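Local coordinates for protein threonine phosphate decarboxylase-like enzyme (Sulfurospirillum multivorans, PDB 6OUX) that decarboxylates L-serine O-phosphate to ethanolamine O-phosphate with the help of pyridoxal phosphate, supplying the linker precursor for norcobamide biosynthesis, at residues A[209-214]-A[325-330]; A[106-111]-A[237-242]. One frame throughout, in Å; residues are numbered along the deposited sequence.

Interaction 1 (A[209-214]-A[325-330]); sequences ESFIHF and MANFVM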
loop_
_atom_site.group_PDB
_atom_site.type_symbol
_atom_site.label_atom_id
_atom_site.label_comp_id
_atom_site.label_asym_id
_atom_site.label_seq_id
_atom_site.Cartn_x
_atom_site.Cartn_y
_atom_site.Cartn_z
ATOM N N GLU A 209 -11.498 3.432 -15.818
ATOM C CA GLU A 209 -10.979 3.158 -17.154
ATOM C C GLU A 209 -9.707 2.328 -17.136
ATOM O O GLU A 209 -8.831 2.513 -18.008
ATOM C CB GLU A 209 -10.719 4.491 -17.894
ATOM C CG GLU A 209 -9.674 5.369 -17.214
ATOM C CD GLU A 209 -9.122 6.437 -18.127
ATOM O OE1 GLU A 209 -9.702 6.627 -19.263
ATOM O OE2 GLU A 209 -8.153 7.120 -17.684
ATOM N N SER A 210 -9.599 1.450 -16.183
ATOM C CA SER A 210 -8.359 0.663 -15.977
ATOM C C SER A 210 -7.934 -0.148 -17.216
ATOM O O SER A 210 -6.738 -0.470 -17.401
ATOM C CB SER A 210 -8.488 -0.266 -14.744
ATOM O OG SER A 210 -8.448 0.446 -13.504
ATOM N N PHE A 211 -8.908 -0.550 -18.024
ATOM C CA PHE A 211 -8.612 -1.291 -19.286
ATOM C C PHE A 211 -8.626 -0.515 -20.589
ATOM O O PHE A 211 -8.607 -1.134 -21.684
ATOM C CB PHE A 211 -9.580 -2.503 -19.356
ATOM C CG PHE A 211 -9.524 -3.328 -18.109
ATOM C CD1 PHE A 211 -8.376 -4.008 -17.797
ATOM C CD2 PHE A 211 -10.553 -3.320 -17.190
ATOM C CE1 PHE A 211 -8.273 -4.740 -16.635
ATOM C CE2 PHE A 211 -10.433 -4.007 -16.006
ATOM C CZ PHE A 211 -9.306 -4.734 -15.738
ATOM N N ILE A 212 -8.708 0.817 -20.529
ATOM C CA ILE A 212 -9.005 1.605 -21.719
ATOM C C ILE A 212 -7.809 1.640 -22.709
ATOM O O ILE A 212 -7.987 1.849 -23.890
ATOM C CB ILE A 212 -9.459 3.051 -21.383
ATOM C CG1 ILE A 212 -10.242 3.659 -22.577
ATOM C CG2 ILE A 212 -8.300 3.920 -20.923
ATOM C CD1 ILE A 212 -10.969 4.934 -22.272
ATOM N N HIS A 213 -6.625 1.363 -22.221
ATOM C CA HIS A 213 -5.409 1.294 -23.085
ATOM C C HIS A 213 -5.491 0.121 -24.093
ATOM O O HIS A 213 -4.757 0.093 -25.056
ATOM C CB HIS A 213 -4.149 1.063 -22.222
ATOM C CG HIS A 213 -3.501 2.290 -21.715
ATOM N ND1 HIS A 213 -4.164 3.493 -21.526
ATOM C CD2 HIS A 213 -2.234 2.480 -21.264
ATOM C CE1 HIS A 213 -3.321 4.363 -21.000
ATOM N NE2 HIS A 213 -2.145 3.780 -20.855
ATOM N N PHE A 214 -6.369 -0.847 -23.869
ATOM C CA PHE A 214 -6.605 -1.992 -24.753
ATOM C C PHE A 214 -7.693 -1.779 -25.757
ATOM O O PHE A 214 -7.795 -2.576 -26.671
ATOM C CB PHE A 214 -6.833 -3.274 -23.932
ATOM C CG PHE A 214 -5.786 -3.457 -22.880
ATOM C CD1 PHE A 214 -4.453 -3.618 -23.256
ATOM C CD2 PHE A 214 -6.079 -3.332 -21.553
ATOM C CE1 PHE A 214 -3.467 -3.709 -22.298
ATOM C CE2 PHE A 214 -5.086 -3.441 -20.577
ATOM C CZ PHE A 214 -3.783 -3.603 -20.960
ATOM N N MET A 325 -12.876 -5.354 -25.754
ATOM C CA MET A 325 -11.780 -4.413 -26.020
ATOM C C MET A 325 -10.918 -4.262 -24.800
ATOM O O MET A 325 -10.427 -3.196 -24.500
ATOM C CB MET A 325 -12.368 -3.116 -26.382
ATOM C CG MET A 325 -13.089 -3.250 -27.700
ATOM S SD MET A 325 -12.004 -2.535 -28.972
ATOM C CE MET A 325 -12.895 -1.183 -28.621
ATOM N N ALA A 326 -10.733 -5.351 -24.100
ATOM C CA ALA A 326 -9.875 -5.328 -22.914
ATOM C C ALA A 326 -8.710 -6.299 -23.117
ATOM O O ALA A 326 -8.509 -6.754 -24.205
ATOM C CB ALA A 326 -10.665 -5.660 -21.703
ATOM N N ASN A 327 -7.982 -6.635 -22.060
ATOM C CA ASN A 327 -6.908 -7.605 -22.126
ATOM C C ASN A 327 -7.297 -8.967 -21.595
ATOM O O ASN A 327 -6.499 -9.695 -21.008
ATOM C CB ASN A 327 -5.657 -7.043 -21.409
ATOM C CG ASN A 327 -5.862 -6.788 -19.967
ATOM O OD1 ASN A 327 -6.962 -6.546 -19.554
ATOM N ND2 ASN A 327 -4.764 -6.711 -19.199
ATOM N N PHE A 328 -8.571 -9.289 -21.792
ATOM C CA PHE A 328 -9.123 -10.549 -21.434
ATOM C C PHE A 328 -10.369 -10.749 -22.325
ATOM O O PHE A 328 -10.899 -9.780 -22.923
ATOM C CB PHE A 328 -9.482 -10.552 -19.916
ATOM C CG PHE A 328 -10.346 -9.420 -19.527
ATOM C CD1 PHE A 328 -11.699 -9.462 -19.767
ATOM C CD2 PHE A 328 -9.818 -8.298 -18.899
ATOM C CE1 PHE A 328 -12.500 -8.369 -19.446
ATOM C CE2 PHE A 328 -10.618 -7.190 -18.580
ATOM C CZ PHE A 328 -11.967 -7.248 -18.832
ATOM N N VAL A 329 -10.781 -12.002 -22.411
ATOM C CA VAL A 329 -11.950 -12.447 -23.152
ATOM C C VAL A 329 -12.721 -13.368 -22.209
ATOM O O VAL A 329 -12.088 -14.065 -21.394
ATOM C CB VAL A 329 -11.514 -13.231 -24.399
ATOM C CG1 VAL A 329 -12.688 -13.479 -25.294
ATOM C CG2 VAL A 329 -10.541 -12.422 -25.234
ATOM N N MET A 330 -14.045 -13.311 -22.269
ATOM C CA MET A 330 -14.937 -14.204 -21.579
ATOM C C MET A 330 -15.580 -15.120 -22.625
ATOM O O MET A 330 -16.100 -14.659 -23.664
ATOM C CB MET A 330 -16.060 -13.436 -20.823
ATOM C CG MET A 330 -16.767 -14.206 -19.642
ATOM S SD MET A 330 -17.973 -13.216 -18.692
ATOM C CE MET A 330 -17.608 -13.321 -17.147
HETATM O O HOH W 1 -7.880 -5.363 -26.846
#

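Interaction 2 (A[106-111]-A[237-242]); sequences NGATEI and IIVKSL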
loop_
_atom_site.group_PDB
_atom_site.type_symbol
_atom_site.label_atom_id
_atom_site.label_comp_id
_atom_site.label_asym_id
_atom_site.label_seq_id
_atom_site.Cartn_x
_atom_site.Cartn_y
_atom_site.Cartn_z
ATOM N N ASN A 106 -3.212 2.728 -4.187
ATOM C CA ASN A 106 -2.824 1.357 -4.475
ATOM C C ASN A 106 -3.391 0.692 -5.722
ATOM O O ASN A 106 -2.800 -0.230 -6.278
ATOM C CB ASN A 106 -3.200 0.481 -3.283
ATOM C CG ASN A 106 -2.334 0.755 -2.099
ATOM O OD1 ASN A 106 -1.123 0.868 -2.239
ATOM N ND2 ASN A 106 -2.943 0.883 -0.926
ATOM N N GLY A 107 -4.535 1.138 -6.154
ATOM C CA GLY A 107 -5.203 0.514 -7.284
ATOM C C GLY A 107 -6.530 1.162 -7.483
ATOM O O GLY A 107 -6.997 1.909 -6.616
ATOM N N ALA A 108 -7.138 0.890 -8.627
ATOM C CA ALA A 108 -8.409 1.465 -8.962
ATOM C C ALA A 108 -9.516 1.027 -7.974
ATOM O O ALA A 108 -10.243 1.851 -7.406
ATOM C CB ALA A 108 -8.759 1.083 -10.387
ATOM N N THR A 109 -9.624 -0.281 -7.727
ATOM C CA THR A 109 -10.613 -0.810 -6.819
ATOM C C THR A 109 -10.444 -0.298 -5.361
ATOM O O THR A 109 -11.420 0.050 -4.758
ATOM C CB THR A 109 -10.635 -2.348 -6.886
ATOM O OG1 THR A 109 -10.810 -2.714 -8.255
ATOM C CG2 THR A 109 -11.823 -2.917 -6.059
ATOM N N GLU A 110 -9.217 -0.204 -4.852
ATOM C CA GLU A 110 -8.956 0.412 -3.547
ATOM C C GLU A 110 -9.419 1.886 -3.503
ATOM O O GLU A 110 -9.997 2.324 -2.481
ATOM C CB GLU A 110 -7.496 0.323 -3.100
ATOM C CG GLU A 110 -6.869 -1.081 -2.969
ATOM C CD GLU A 110 -6.681 -1.847 -4.298
ATOM O OE1 GLU A 110 -6.716 -1.278 -5.393
ATOM O OE2 GLU A 110 -6.486 -3.087 -4.268
ATOM N N ILE A 111 -9.167 2.641 -4.574
ATOM C CA ILE A 111 -9.622 4.015 -4.624
ATOM C C ILE A 111 -11.152 4.084 -4.632
ATOM O O ILE A 111 -11.722 4.905 -3.921
ATOM C CB ILE A 111 -8.981 4.782 -5.775
ATOM C CG1 ILE A 111 -7.469 4.941 -5.468
ATOM C CG2 ILE A 111 -9.653 6.154 -5.952
ATOM C CD1 ILE A 111 -6.696 5.382 -6.749
ATOM N N ILE A 237 -15.491 11.544 -11.895
ATOM C CA ILE A 237 -14.283 11.039 -11.267
ATOM C C ILE A 237 -13.731 9.906 -12.116
ATOM O O ILE A 237 -14.470 8.953 -12.442
ATOM C CB ILE A 237 -14.551 10.546 -9.863
ATOM C CG1 ILE A 237 -14.918 11.717 -8.965
ATOM C CG2 ILE A 237 -13.334 9.855 -9.267
ATOM C CD1 ILE A 237 -15.640 11.356 -7.696
ATOM N N ILE A 238 -12.485 10.067 -12.545
ATOM C CA ILE A 238 -11.817 9.027 -13.317
ATOM C C ILE A 238 -10.940 8.220 -12.396
ATOM O O ILE A 238 -10.168 8.766 -11.592
ATOM C CB ILE A 238 -10.946 9.624 -14.460
ATOM C CG1 ILE A 238 -11.784 10.481 -15.405
ATOM C CG2 ILE A 238 -10.208 8.528 -15.228
ATOM C CD1 ILE A 238 -12.911 9.741 -16.128
ATOM N N VAL A 239 -11.021 6.896 -12.505
ATOM C CA VAL A 239 -10.114 6.059 -11.749
ATOM C C VAL A 239 -9.413 5.091 -12.701
ATOM O O VAL A 239 -10.050 4.573 -13.618
ATOM C CB VAL A 239 -10.899 5.220 -10.683
ATOM C CG1 VAL A 239 -9.938 4.390 -9.909
ATOM C CG2 VAL A 239 -11.655 6.074 -9.714
ATOM N N LYS A 240 -8.132 4.806 -12.456
ATOM C CA LYS A 240 -7.337 3.985 -13.407
ATOM C C LYS A 240 -6.188 3.294 -12.685
ATOM O O LYS A 240 -5.395 3.931 -12.001
ATOM C CB LYS A 240 -6.823 4.840 -14.580
ATOM C CG LYS A 240 -6.033 4.047 -15.581
ATOM C CD LYS A 240 -5.902 4.680 -16.956
ATOM C CE LYS A 240 -5.212 3.716 -17.893
ATOM N NZ LYS A 240 -3.853 3.446 -17.347
ATOM N N SER A 241 -6.113 1.979 -12.869
ATOM C CA SER A 241 -4.997 1.203 -12.454
ATOM C C SER A 241 -3.792 1.624 -13.269
ATOM O O SER A 241 -3.910 1.995 -14.424
ATOM C CB SER A 241 -5.299 -0.275 -12.599
ATOM O OG SER A 241 -4.102 -1.015 -12.412
ATOM N N LEU A 242 -2.637 1.641 -12.645
ATOM C CA LEU A 242 -1.376 1.649 -13.414
ATOM C C LEU A 242 -0.699 0.277 -13.496
ATOM O O LEU A 242 0.300 0.153 -14.200
ATOM C CB LEU A 242 -0.406 2.676 -12.848
ATOM C CG LEU A 242 -0.874 4.121 -12.939
ATOM C CD1 LEU A 242 0.039 4.998 -12.083
ATOM C CD2 LEU A 242 -0.866 4.589 -14.394
#

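Interaction 1 (A[209-214]-A[325-330])
F214 and F211 meet N327 where a loop of the seven-stranded sheet meets the lead-in to a strand of the five-stranded sheet in this aminotransferase-fold enzyme. Residues 209-214 form the loop leaving strand 204-208 of the seven-stranded sheet and open with a type I turn from E209 to I212. Residues 325-330 lead into strand 328-332 of the five-stranded sheet. The contact is buried and has no direct hydrogen bond across it, so aromatic faces do most of the work.

The F214 ring lies flat against the side chain of N327. N327 CB stands over the ring, 3.7 Å from its centroid and 9° off the normal, a CH-pi contact. With N327 CG set between its backbone N and carbonyl carbon (chi1 63°), the amide continues across the same face almost parallel to it, planes 8° apart, with CG 3.5 Å from F214 CE2. N327 ND2 hydrogen-bonds to the backbone O of S51. N327 OD1 turns to the other ring, 3.4 Å from F211 CD1; this oxygen is buried without a hydrogen-bonding partner in the model.

F211 also receives F328 in a T-shaped stack. The rings are nearly perpendicular, their centroids 5.2 Å apart, and the edge atom F328 CE2 stands over the centre of the F211 face. This corner lies next to the substrate site: F211 packs close to N181 and F328 close to R369, both residues of the O-phospho-L-serine binding site. A326 CB touches F211 CB. At the F214 end of the segment the backbones are joined through one water, which donates to F214 O at 2.8 Å and to A326 O at 3.1 Å.

Interaction 2 (A[106-111]-A[237-242])
A108 and V239 make a small apolar helix-on-sheet contact: the first turn of helix 108-116 rests on the end of strand 236-241 in the seven-stranded sheet, inside the protein. No hydrogen bond passes between the two segments. V239 sends CG1 up against the helix, 3.4 Å from A108 CA and 3.5 Å from A108 CB; with CG1 anti to the backbone N (chi1 -179°), this one methyl does the touching. It also reaches I111, one turn further on, where CB lies 4.3 Å from V239 CG1.

The seven-stranded sheet with helices packed on it is the large-domain core of class I and II aminotransferases, and only N106 and G107 separate this helix from edge strand 102-105. G107 is its N-cap residue, and G107 O accepts the N-H of I111 in the first helical turn. A108 CB also lies over the strand backbone, 3.7 Å from S241 N. K240 points the other way from the helix, and its NZ bonds to S241 O at 3.3 Å, nearly in line with the carbonyl, while D245 supplies its salt bridge.

Overall arrangement
The centres of the two contacts are 15 Å apart, and residues 209-214 reach from one to the other. At their near end, this loop is tied to strand 236-241 of interaction 2: E209 N hydrogen-bonds to V239 O at 2.9 Å, and S210 OG accepts from S241 N at the same distance of 2.9 Å. S210 OG also packs on A108 CB, 3.2 Å away, so helix, strand and loop meet there. At the far end, interaction 1 joins the loop to the second sheet. It is the contact nearer the substrate site: the F211 side chain is about 4 Å from that of N181, against about 10 Å for A108.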